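Ribonucleoside triphosphate reductase (Lactobacillus leichmannii, PDB 1L1L) probably reduces ribonucleoside triphosphates to the corresponding 2'-deoxyribonucleoside triphosphates by B12-dependent radical chemistry, working as an allosterically regulated monomer. Local coordinates at residues Pro365-Ile370 against Asp659-Leu664; Asp300-Cys305 against Gln331-Met336; Ile610-Val613 against Asn619-Ser622; Pro508-Arg513 against Thr634-Gln639. All blocks are in the same frame, centred on the assembly; numbering follows the deposited sequence.

Overall arrangement
Interaction 2 closes first along the chain; interaction 1 then opens and spans both others, with interaction 3 nested inside interaction 4. Interactions 1 and 2, whose centres lie 21 Å apart, join helices that accompany a mixed sheet belonging to the ten-stranded alpha-beta barrel. Interactions 3 and 4, 20 Å between centres, lie on the same side of the chain's centre, where strand 603-611 is followed by helix 628-641. That helix packs on the hairpin of strands 490-497 and 504-510 in interaction 4 and also meets helix 661-667 of interaction 1. Leading into strand 650-653 of the barrel sheet, it thus links the hairpin to the barrel, while interactions 2 and 3 stand farthest apart, 41 Å between centres.

Interaction 1 of 4, residues Pro365-Ile370 against Asp659-Leu664; sequences PIAAGI and DQVESL
Ala367 and Val661 contribute most of this buried contact, in which helix 363-373 packs beside the first turn of helix 661-667. The backbones come very close: Ala367 CA and Glu662 CA are 5.2 Å apart, a spacing made possible by the small alanine side chain. Ala367 CB reaches Glu662 CB at 3.7 Å and lies 4.1 Å from Val661 CG1, so one methyl group fits against two successive residues at the start of the partner helix. Val661 turns CG1 away from its own backbone nitrogen (chi1 179°), and this branch also meets Ile370, one helical turn beyond Ala367, with Ile370 CG2 4.2 Å from Val661 CG1. Each helix belongs to a beta-alpha-beta crossover of the barrel sheet: helix 363-373 connects the neighbouring parallel strands 350-356 and 377-380, and helix 661-667 connects 650-653 and 674-679. Strands 377-380 and 674-679 are themselves antiparallel neighbours, so the two crossover helices meet where the sheet changes direction. Ile370 and Val661 both rest on Phe653 and Leu677 of the underlying strands, while Val661 also touches Ile628 of helix 628-641. Glu662 takes part through its aliphatic stem, CG lying 4.1 Å from Ala367 CB; its carboxylate is held by Arg666 in a salt bridge through OE2.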
loop_
_atom_site.group_PDB
_atom_site.type_symbol
_atom_site.label_atom_id
_atom_site.label_comp_id
_atom_site.label_asym_id
_atom_site.label_seq_id
_atom_site.Cartn_x
_atom_site.Cartn_y
_atom_site.Cartn_z
ATOM N N PRO A 365 -20.443 -19.576 -5.418
ATOM C CA PRO A 365 -19.083 -20.062 -5.671
ATOM C C PRO A 365 -18.008 -19.155 -5.054
ATOM O O PRO A 365 -16.951 -19.620 -4.635
ATOM C CB PRO A 365 -19.026 -20.123 -7.196
ATOM C CG PRO A 365 -19.929 -19.005 -7.610
ATOM C CD PRO A 365 -21.096 -19.142 -6.665
ATOM N N ILE A 366 -18.286 -17.858 -4.987
ATOM C CA ILE A 366 -17.337 -16.919 -4.397
ATOM C C ILE A 366 -17.120 -17.263 -2.929
ATOM O O ILE A 366 -15.991 -17.256 -2.427
ATOM C CB ILE A 366 -17.859 -15.470 -4.523
ATOM C CG1 ILE A 366 -17.779 -15.032 -5.989
ATOM C CG2 ILE A 366 -17.057 -14.527 -3.611
ATOM C CD1 ILE A 366 -18.396 -13.678 -6.267
ATOM N N ALA A 367 -18.213 -17.571 -2.242
ATOM C CA ALA A 367 -18.162 -17.926 -0.831
ATOM C C ALA A 367 -17.385 -19.218 -0.634
ATOM O O ALA A 367 -16.672 -19.371 0.355
ATOM C CB ALA A 367 -19.576 -18.077 -0.277
ATOM N N ALA A 368 -17.524 -20.150 -1.574
ATOM C CA ALA A 368 -16.820 -21.426 -1.471
ATOM C C ALA A 368 -15.318 -21.164 -1.545
ATOM O O ALA A 368 -14.539 -21.728 -0.768
ATOM C CB ALA A 368 -17.257 -22.368 -2.601
ATOM N N GLY A 369 -14.918 -20.303 -2.476
ATOM C CA GLY A 369 -13.508 -19.966 -2.608
ATOM C C GLY A 369 -12.989 -19.318 -1.327
ATOM O O GLY A 369 -11.964 -19.721 -0.778
ATOM N N ILE A 370 -13.723 -18.320 -0.840
ATOM C CA ILE A 370 -13.337 -17.593 0.363
ATOM C C ILE A 370 -13.154 -18.511 1.566
ATOM O O ILE A 370 -12.214 -18.344 2.341
ATOM C CB ILE A 370 -14.382 -16.490 0.689
ATOM C CG1 ILE A 370 -14.326 -15.395 -0.378
ATOM C CG2 ILE A 370 -14.126 -15.908 2.073
ATOM C CD1 ILE A 370 -15.450 -14.371 -0.269
ATOM N N ASP A 659 -20.716 -20.590 7.129
ATOM C CA ASP A 659 -22.074 -20.743 6.625
ATOM C C ASP A 659 -22.753 -19.399 6.473
ATOM O O ASP A 659 -23.849 -19.315 5.924
ATOM C CB ASP A 659 -22.895 -21.601 7.587
ATOM C CG ASP A 659 -22.304 -22.976 7.778
ATOM O OD1 ASP A 659 -22.405 -23.803 6.842
ATOM O OD2 ASP A 659 -21.724 -23.227 8.860
ATOM N N GLN A 660 -22.098 -18.344 6.955
ATOM C CA GLN A 660 -22.668 -17.009 6.889
ATOM C C GLN A 660 -22.052 -16.097 5.840
ATOM O O GLN A 660 -22.599 -15.043 5.551
ATOM C CB GLN A 660 -22.549 -16.327 8.249
ATOM C CG GLN A 660 -23.305 -16.995 9.372
ATOM C CD GLN A 660 -23.055 -16.295 10.691
ATOM O OE1 GLN A 660 -23.255 -15.090 10.811
ATOM N NE2 GLN A 660 -22.610 -17.049 11.688
ATOM N N VAL A 661 -20.919 -16.500 5.273
ATOM C CA VAL A 661 -20.231 -15.687 4.274
ATOM C C VAL A 661 -21.082 -15.282 3.068
ATOM O O VAL A 661 -21.151 -14.098 2.726
ATOM C CB VAL A 661 -18.946 -16.401 3.765
ATOM C CG1 VAL A 661 -18.256 -15.554 2.698
ATOM C CG2 VAL A 661 -18.002 -16.659 4.936
ATOM N N GLU A 662 -21.725 -16.249 2.420
ATOM C CA GLU A 662 -22.542 -15.940 1.251
ATOM C C GLU A 662 -23.703 -15.030 1.634
ATOM O O GLU A 662 -24.025 -14.093 0.911
ATOM C CB GLU A 662 -23.103 -17.220 0.609
ATOM C CG GLU A 662 -23.529 -17.006 -0.849
ATOM C CD GLU A 662 -24.713 -17.852 -1.268
ATOM O OE1 GLU A 662 -24.657 -19.094 -1.118
ATOM O OE2 GLU A 662 -25.703 -17.267 -1.762
ATOM N N SER A 663 -24.309 -15.315 2.783
ATOM C CA SER A 663 -25.451 -14.554 3.295
ATOM C C SER A 663 -25.121 -13.085 3.548
ATOM O O SER A 663 -25.877 -12.188 3.168
ATOM C CB SER A 663 -25.947 -15.161 4.614
ATOM O OG SER A 663 -26.118 -16.562 4.519
ATOM N N LEU A 664 -23.994 -12.845 4.209
ATOM C CA LEU A 664 -23.596 -11.482 4.512
ATOM C C LEU A 664 -23.167 -10.722 3.266
ATOM O O LEU A 664 -23.436 -9.530 3.145
ATOM C CB LEU A 664 -22.491 -11.480 5.576
ATOM C CG LEU A 664 -23.060 -11.857 6.953
ATOM C CD1 LEU A 664 -21.948 -12.319 7.892
ATOM C CD2 LEU A 664 -23.816 -10.661 7.524
#

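Interaction 2 of 4, residues Asp300-Cys305 against Gln331-Met336; sequences DAADIC and QDFISM
Ala302 is the first residue of helix 298-313 to meet the partner segment here, and its methyl group faces two side chains of 331-336. Met336 supplies the closer approach, with SD and CE each 3.8 Å from Ala302 CB, so both atoms at the end of the thioether touch the methyl. Phe333 adds the edge of its ring: CE1 is 4.3 Å from Ala302 CB, which sits near the ring plane. Met336 CG is flanked by its own backbone nitrogen and carbonyl carbon (chi1 77°), and a bend about the CG-SD bond (chi3 -83°) turns CE toward Ala302 and Asp303. One residue further on, the Asp303 side chain runs alongside that of Met336, the two pointing in opposing directions, and Asp303 OD1 meets Met336 CE at 3.5 Å. Besides this van der Waals contact, OD1 accepts a hydrogen bond from His346 NE2 and pairs with Arg347 NE in a salt bridge, which probably stabilises the buried carboxylate in its charged form. Since Arg347 NH1 also bonds to Met336 O, a single arginine ties the two segments together. Topologically, helix 298-313 leads into strand 322-327; helix 331-335, followed by helix 340-347, lies in the connection from there to the parallel strand 350-356. The contact thus joins successive helical connections of the alpha-beta barrel.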
loop_
_atom_site.group_PDB
_atom_site.type_symbol
_atom_site.label_atom_id
_atom_site.label_comp_id
_atom_site.label_asym_id
_atom_site.label_seq_id
_atom_site.Cartn_x
_atom_site.Cartn_y
_atom_site.Cartn_z
ATOM N N ASP A 300 -3.329 -15.258 -18.598
ATOM C CA ASP A 300 -2.045 -14.933 -19.215
ATOM C C ASP A 300 -1.650 -13.508 -18.840
ATOM O O ASP A 300 -0.507 -13.255 -18.480
ATOM C CB ASP A 300 -2.127 -15.035 -20.739
ATOM C CG ASP A 300 -2.437 -16.441 -21.210
ATOM O OD1 ASP A 300 -1.847 -17.394 -20.653
ATOM O OD2 ASP A 300 -3.265 -16.579 -22.135
ATOM N N ALA A 301 -2.600 -12.583 -18.941
ATOM C CA ALA A 301 -2.331 -11.185 -18.605
ATOM C C ALA A 301 -1.906 -11.051 -17.134
ATOM O O ALA A 301 -0.946 -10.331 -16.821
ATOM C CB ALA A 301 -3.556 -10.338 -18.877
ATOM N N ALA A 302 -2.623 -11.735 -16.244
ATOM C CA ALA A 302 -2.301 -11.702 -14.819
ATOM C C ALA A 302 -0.973 -12.409 -14.549
ATOM O O ALA A 302 -0.209 -11.990 -13.685
ATOM C CB ALA A 302 -3.428 -12.349 -13.996
ATOM N N ASP A 303 -0.692 -13.496 -15.269
ATOM C CA ASP A 303 0.579 -14.196 -15.066
ATOM C C ASP A 303 1.762 -13.268 -15.401
ATOM O O ASP A 303 2.760 -13.246 -14.692
ATOM C CB ASP A 303 0.674 -15.455 -15.949
ATOM C CG ASP A 303 0.087 -16.698 -15.284
ATOM O OD1 ASP A 303 0.089 -16.773 -14.033
ATOM O OD2 ASP A 303 -0.352 -17.620 -16.025
ATOM N N ILE A 304 1.652 -12.516 -16.488
ATOM C CA ILE A 304 2.729 -11.617 -16.871
ATOM C C ILE A 304 2.917 -10.577 -15.757
ATOM O O ILE A 304 4.037 -10.334 -15.324
ATOM C CB ILE A 304 2.424 -10.936 -18.220
ATOM C CG1 ILE A 304 2.574 -11.965 -19.358
ATOM C CG2 ILE A 304 3.366 -9.768 -18.461
ATOM C CD1 ILE A 304 2.125 -11.445 -20.714
ATOM N N CYS A 305 1.819 -9.992 -15.283
ATOM C CA CYS A 305 1.900 -9.003 -14.199
ATOM C C CYS A 305 2.525 -9.622 -12.958
ATOM O O CYS A 305 3.329 -8.986 -12.267
ATOM C CB CYS A 305 0.516 -8.466 -13.850
ATOM S SG CYS A 305 -0.159 -7.398 -15.097
ATOM N N GLN A 331 -14.080 -18.067 -14.848
ATOM C CA GLN A 331 -13.653 -19.133 -13.962
ATOM C C GLN A 331 -12.170 -19.470 -14.008
ATOM O O GLN A 331 -11.615 -19.919 -13.006
ATOM C CB GLN A 331 -14.469 -20.405 -14.216
ATOM C CG GLN A 331 -15.937 -20.274 -13.832
ATOM C CD GLN A 331 -16.128 -19.613 -12.473
ATOM O OE1 GLN A 331 -15.572 -20.063 -11.468
ATOM N NE2 GLN A 331 -16.918 -18.535 -12.439
ATOM N N ASP A 332 -11.529 -19.273 -15.155
ATOM C CA ASP A 332 -10.105 -19.580 -15.262
ATOM C C ASP A 332 -9.309 -18.620 -14.361
ATOM O O ASP A 332 -8.397 -19.020 -13.631
ATOM C CB ASP A 332 -9.633 -19.443 -16.713
ATOM C CG ASP A 332 -10.200 -20.536 -17.623
ATOM O OD1 ASP A 332 -10.243 -21.713 -17.186
ATOM O OD2 ASP A 332 -10.579 -20.214 -18.771
ATOM N N PHE A 333 -9.668 -17.351 -14.426
ATOM C CA PHE A 333 -8.995 -16.350 -13.615
ATOM C C PHE A 333 -9.271 -16.636 -12.139
ATOM O O PHE A 333 -8.352 -16.764 -11.342
ATOM C CB PHE A 333 -9.493 -14.961 -13.992
ATOM C CG PHE A 333 -9.027 -13.880 -13.050
ATOM C CD1 PHE A 333 -7.692 -13.500 -13.015
ATOM C CD2 PHE A 333 -9.925 -13.276 -12.176
ATOM C CE1 PHE A 333 -7.247 -12.521 -12.108
ATOM C CE2 PHE A 333 -9.489 -12.289 -11.258
ATOM C CZ PHE A 333 -8.156 -11.924 -11.233
ATOM N N ILE A 334 -10.542 -16.779 -11.777
ATOM C CA ILE A 334 -10.884 -17.041 -10.390
ATOM C C ILE A 334 -10.137 -18.232 -9.789
ATOM O O ILE A 334 -9.808 -18.217 -8.602
ATOM C CB ILE A 334 -12.418 -17.225 -10.230
ATOM C CG1 ILE A 334 -13.125 -15.949 -10.699
ATOM C CG2 ILE A 334 -12.775 -17.534 -8.779
ATOM C CD1 ILE A 334 -14.633 -16.023 -10.712
ATOM N N SER A 335 -9.843 -19.254 -10.601
ATOM C CA SER A 335 -9.148 -20.436 -10.097
ATOM C C SER A 335 -7.640 -20.444 -10.306
ATOM O O SER A 335 -6.971 -21.369 -9.857
ATOM C CB SER A 335 -9.722 -21.714 -10.745
ATOM O OG SER A 335 -11.101 -21.853 -10.445
ATOM N N MET A 336 -7.093 -19.418 -10.951
ATOM C CA MET A 336 -5.659 -19.436 -11.223
ATOM C C MET A 336 -4.721 -19.617 -10.036
ATOM O O MET A 336 -3.719 -20.330 -10.151
ATOM C CB MET A 336 -5.261 -18.213 -12.049
ATOM C CG MET A 336 -5.152 -16.890 -11.294
ATOM S SD MET A 336 -4.667 -15.624 -12.473
ATOM C CE MET A 336 -2.875 -15.849 -12.513
#

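Interaction 3 of 4, residues Ile610-Val613 against Asn619-Ser622; sequences IKAV and NFAS
The CD1-CE1-CZ stretch of the Phe620 ring meets the Ala612 methyl and the carbonyl oxygen of Val613. Ala612 CB is 3.9 Å from Phe620 CE1 and 4.0 Å from Phe620 CZ, nearly equidistant from the two ring carbons. Val613 O reaches the next bond along, lying 3.6 Å from both Phe620 CD1 and Phe620 CE1. Both partners approach the ring obliquely. It is the main chain of Val613, rather than its isopropyl group, that touches the phenylalanine; the side chain remains 6.5 Å from the nearest atom of 619-622. With CG opposite the backbone nitrogen (chi1 178°), the Phe620 ring points toward 610-613 and bridges backbones whose nearest CA atoms, Val613 CA and Phe620 CA, are 8.6 Å apart. The contact closes a short loop immediately after strand 603-611, an inner strand of a four-stranded antiparallel sheet, as the chain travels toward helix 628-641. Segment 619-622 has no regular secondary structure, and its aromatic ring rests against the two residues that directly follow the strand. Just past the strand, Ala612 still pairs through the backbone with Ala569, which helps to place its methyl group; the side chain of Ala569 also touches Phe620. On the loop side, Asn619 is held by hydrogen bonds from its ND2 to Gly486 O and from Arg488 NH1 to its own carbonyl oxygen. Helix 477-485 lies next to both segments, with Leu482 against Asn619 and Phe620, and Asp479 and Thr483 against Val613.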
loop_
_atom_site.group_PDB
_atom_site.type_symbol
_atom_site.label_atom_id
_atom_site.label_comp_id
_atom_site.label_asym_id
_atom_site.label_seq_id
_atom_site.Cartn_x
_atom_site.Cartn_y
_atom_site.Cartn_z
ATOM N N ILE A 610 2.130 -5.824 26.032
ATOM C CA ILE A 610 1.265 -4.749 25.544
ATOM C C ILE A 610 -0.175 -4.828 26.020
ATOM O O ILE A 610 -0.814 -5.880 25.957
ATOM C CB ILE A 610 1.238 -4.689 23.994
ATOM C CG1 ILE A 610 2.633 -4.369 23.458
ATOM C CG2 ILE A 610 0.238 -3.628 23.533
ATOM C CD1 ILE A 610 2.706 -4.251 21.947
ATOM N N LYS A 611 -0.679 -3.694 26.492
ATOM C CA LYS A 611 -2.051 -3.605 26.968
ATOM C C LYS A 611 -2.867 -2.783 25.989
ATOM O O LYS A 611 -2.504 -1.654 25.660
ATOM C CB LYS A 611 -2.105 -2.943 28.343
ATOM C CG LYS A 611 -3.519 -2.772 28.876
ATOM C CD LYS A 611 -3.517 -2.216 30.297
ATOM C CE LYS A 611 -4.939 -2.114 30.851
ATOM N NZ LYS A 611 -4.962 -1.627 32.265
ATOM N N ALA A 612 -3.971 -3.350 25.518
ATOM C CA ALA A 612 -4.814 -2.632 24.573
ATOM C C ALA A 612 -5.731 -1.671 25.308
ATOM O O ALA A 612 -6.129 -1.922 26.445
ATOM C CB ALA A 612 -5.639 -3.609 23.753
ATOM N N VAL A 613 -6.047 -0.562 24.650
ATOM C CA VAL A 613 -6.947 0.429 25.215
ATOM C C VAL A 613 -8.262 -0.262 25.539
ATOM O O VAL A 613 -8.719 -1.133 24.789
ATOM C CB VAL A 613 -7.219 1.556 24.209
ATOM C CG1 VAL A 613 -8.234 2.528 24.770
ATOM C CG2 VAL A 613 -5.925 2.272 23.881
ATOM N N ASN A 619 -16.975 -4.290 27.238
ATOM C CA ASN A 619 -17.347 -4.121 25.839
ATOM C C ASN A 619 -16.133 -4.306 24.939
ATOM O O ASN A 619 -16.231 -4.183 23.716
ATOM C CB ASN A 619 -17.963 -2.739 25.591
ATOM C CG ASN A 619 -19.393 -2.646 26.084
ATOM O OD1 ASN A 619 -20.222 -3.511 25.785
ATOM N ND2 ASN A 619 -19.695 -1.596 26.836
ATOM N N PHE A 620 -14.987 -4.590 25.552
ATOM C CA PHE A 620 -13.765 -4.813 24.795
ATOM C C PHE A 620 -13.954 -6.099 24.013
ATOM O O PHE A 620 -14.397 -7.104 24.568
ATOM C CB PHE A 620 -12.560 -4.991 25.719
ATOM C CG PHE A 620 -11.280 -5.275 24.981
ATOM C CD1 PHE A 620 -10.546 -4.239 24.417
ATOM C CD2 PHE A 620 -10.851 -6.582 24.788
ATOM C CE1 PHE A 620 -9.400 -4.500 23.664
ATOM C CE2 PHE A 620 -9.709 -6.860 24.036
ATOM C CZ PHE A 620 -8.982 -5.818 23.472
ATOM N N ALA A 621 -13.604 -6.074 22.732
ATOM C CA ALA A 621 -13.749 -7.258 21.898
ATOM C C ALA A 621 -12.447 -7.573 21.176
ATOM O O ALA A 621 -11.855 -6.695 20.550
ATOM C CB ALA A 621 -14.862 -7.043 20.888
ATOM N N SER A 622 -11.996 -8.821 21.276
ATOM C CA SER A 622 -10.771 -9.232 20.595
ATOM C C SER A 622 -11.182 -9.782 19.230
ATOM O O SER A 622 -12.254 -10.372 19.099
ATOM C CB SER A 622 -10.039 -10.301 21.406
ATOM O OG SER A 622 -10.879 -11.414 21.642
#

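Interaction 4 of 4, residues Pro508-Arg513 against Thr634-Gln639; sequences PVYDKR and TQAFLQ
A beta-hairpin strand meets a helix here through an edge-to-face aromatic pair: Tyr510 closes strand 504-510, and Phe637 projects from helix 628-641. The edge of Phe637 is directed at the face of Tyr510, with ring centroids 4.7 Å apart and planes inclined at 59°. The tightest approach is Phe637 CD1 to Tyr510 CG, 3.3 Å, toward the rim of the tyrosine ring. Phe637 CB lies over the same ring, 4.0 Å from the Tyr510 centroid, adding a CH-pi contact. Tyr510 keeps CG beside its backbone nitrogen and anti to its carbonyl carbon (chi1 -62°), which points the ring at helix 628-641, with Tyr510 OH 3.7 Å from Ala636 CB. The hydroxyl is hydrogen-bonded to Ala633 O, which ties the far end of the ring to the helix backbone.

Directly after Tyr510 the chain turns into helix 512-536, with Asp511 as N-cap. Asp511 OD1 accepts from Arg513 N at 3.2 Å and from Arg513 NE at 2.7 Å, while Arg513 NH2 reaches Asp511 OD2 at 2.6 Å; NE and NH2 together form a two-point salt bridge, one nitrogen to each carboxylate oxygen. Around the pair, Val490 of strand 490-497 touches Tyr510, whereas Ala514 and Ile515 of helix 512-536 support Phe637, placing the aromatic contact between the hairpin and two helices.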
loop_
_atom_site.group_PDB
_atom_site.type_symbol
_atom_site.label_atom_id
_atom_site.label_comp_id
_atom_site.label_asym_id
_atom_site.label_seq_id
_atom_site.Cartn_x
_atom_site.Cartn_y
_atom_site.Cartn_z
ATOM N N PRO A 508 -27.931 -4.314 11.895
ATOM C CA PRO A 508 -27.241 -3.743 13.051
ATOM C C PRO A 508 -27.850 -2.446 13.564
ATOM O O PRO A 508 -28.455 -1.689 12.808
ATOM C CB PRO A 508 -25.831 -3.525 12.518
ATOM C CG PRO A 508 -26.101 -3.112 11.092
ATOM C CD PRO A 508 -27.121 -4.148 10.670
ATOM N N VAL A 509 -27.688 -2.204 14.860
ATOM C CA VAL A 509 -28.159 -0.971 15.483
ATOM C C VAL A 509 -26.880 -0.234 15.855
ATOM O O VAL A 509 -26.069 -0.730 16.643
ATOM C CB VAL A 509 -28.982 -1.242 16.759
ATOM C CG1 VAL A 509 -29.519 0.068 17.320
ATOM C CG2 VAL A 509 -30.121 -2.186 16.449
ATOM N N TYR A 510 -26.689 0.940 15.268
ATOM C CA TYR A 510 -25.497 1.728 15.521
ATOM C C TYR A 510 -25.697 2.749 16.618
ATOM O O TYR A 510 -26.796 3.287 16.796
ATOM C CB TYR A 510 -25.073 2.475 14.261
ATOM C CG TYR A 510 -24.718 1.592 13.100
ATOM C CD1 TYR A 510 -23.708 0.633 13.208
ATOM C CD2 TYR A 510 -25.379 1.728 11.876
ATOM C CE1 TYR A 510 -23.362 -0.170 12.114
ATOM C CE2 TYR A 510 -25.046 0.939 10.788
ATOM C CZ TYR A 510 -24.037 -0.006 10.909
ATOM O OH TYR A 510 -23.698 -0.769 9.819
ATOM N N ASP A 511 -24.616 3.028 17.337
ATOM C CA ASP A 511 -24.643 4.008 18.397
ATOM C C ASP A 511 -24.695 5.347 17.664
ATOM O O ASP A 511 -23.707 5.775 17.075
ATOM C CB ASP A 511 -23.372 3.900 19.238
ATOM C CG ASP A 511 -23.485 4.633 20.551
ATOM O OD1 ASP A 511 -23.703 5.868 20.526
ATOM O OD2 ASP A 511 -23.361 3.972 21.606
ATOM N N LYS A 512 -25.860 5.988 17.692
ATOM C CA LYS A 512 -26.076 7.262 17.012
ATOM C C LYS A 512 -25.061 8.352 17.356
ATOM O O LYS A 512 -24.917 9.329 16.614
ATOM C CB LYS A 512 -27.502 7.755 17.293
ATOM C CG LYS A 512 -28.583 6.762 16.854
ATOM C CD LYS A 512 -30.010 7.295 17.047
ATOM C CE LYS A 512 -30.434 7.364 18.518
ATOM N NZ LYS A 512 -29.740 8.441 19.299
ATOM N N ARG A 513 -24.362 8.190 18.478
ATOM C CA ARG A 513 -23.346 9.159 18.875
ATOM C C ARG A 513 -22.202 9.077 17.859
ATOM O O ARG A 513 -21.650 10.094 17.439
ATOM C CB ARG A 513 -22.813 8.835 20.285
ATOM C CG ARG A 513 -23.800 9.093 21.436
ATOM C CD ARG A 513 -23.242 8.603 22.778
ATOM N NE ARG A 513 -23.133 7.145 22.824
ATOM C CZ ARG A 513 -22.505 6.454 23.774
ATOM N NH1 ARG A 513 -21.916 7.075 24.783
ATOM N NH2 ARG A 513 -22.464 5.127 23.713
ATOM N N THR A 634 -19.759 -3.151 10.982
ATOM C CA THR A 634 -18.804 -2.102 11.323
ATOM C C THR A 634 -18.208 -1.469 10.066
ATOM O O THR A 634 -18.099 -0.247 9.976
ATOM C CB THR A 634 -17.682 -2.659 12.215
ATOM O OG1 THR A 634 -18.260 -3.238 13.390
ATOM C CG2 THR A 634 -16.723 -1.566 12.611
ATOM N N GLN A 635 -17.818 -2.296 9.093
ATOM C CA GLN A 635 -17.276 -1.767 7.853
ATOM C C GLN A 635 -18.352 -0.933 7.157
ATOM O O GLN A 635 -18.072 0.139 6.630
ATOM C CB GLN A 635 -16.820 -2.908 6.927
ATOM C CG GLN A 635 -16.574 -2.483 5.476
ATOM C CD GLN A 635 -16.173 -3.654 4.570
ATOM O OE1 GLN A 635 -16.751 -4.736 4.648
ATOM N NE2 GLN A 635 -15.198 -3.429 3.700
ATOM N N ALA A 636 -19.583 -1.432 7.165
ATOM C CA ALA A 636 -20.705 -0.740 6.524
ATOM C C ALA A 636 -20.961 0.625 7.154
ATOM O O ALA A 636 -21.297 1.589 6.460
ATOM C CB ALA A 636 -21.966 -1.593 6.609
ATOM N N PHE A 637 -20.811 0.699 8.470
ATOM C CA PHE A 637 -21.022 1.950 9.183
ATOM C C PHE A 637 -20.075 3.007 8.634
ATOM O O PHE A 637 -20.501 4.088 8.211
ATOM C CB PHE A 637 -20.771 1.761 10.687
ATOM C CG PHE A 637 -20.945 3.021 11.488
ATOM C CD1 PHE A 637 -22.207 3.435 11.892
ATOM C CD2 PHE A 637 -19.845 3.809 11.814
ATOM C CE1 PHE A 637 -22.379 4.615 12.608
ATOM C CE2 PHE A 637 -20.000 4.999 12.533
ATOM C CZ PHE A 637 -21.269 5.401 12.930
ATOM N N LEU A 638 -18.784 2.683 8.611
ATOM C CA LEU A 638 -17.779 3.621 8.125
ATOM C C LEU A 638 -17.962 3.978 6.647
ATOM O O LEU A 638 -17.676 5.099 6.230
ATOM C CB LEU A 638 -16.378 3.049 8.370
ATOM C CG LEU A 638 -16.063 2.810 9.852
ATOM C CD1 LEU A 638 -14.784 2.005 10.003
ATOM C CD2 LEU A 638 -15.949 4.151 10.563
ATOM N N GLN A 639 -18.443 3.031 5.853
ATOM C CA GLN A 639 -18.648 3.290 4.427
ATOM C C GLN A 639 -19.873 4.195 4.241
ATOM O O GLN A 639 -19.951 4.975 3.297
ATOM C CB GLN A 639 -18.863 1.967 3.678
ATOM C CG GLN A 639 -19.064 2.128 2.174
ATOM C CD GLN A 639 -17.839 2.681 1.484
ATOM O OE1 GLN A 639 -16.869 1.961 1.232
ATOM N NE2 GLN A 639 -17.865 3.973 1.188
#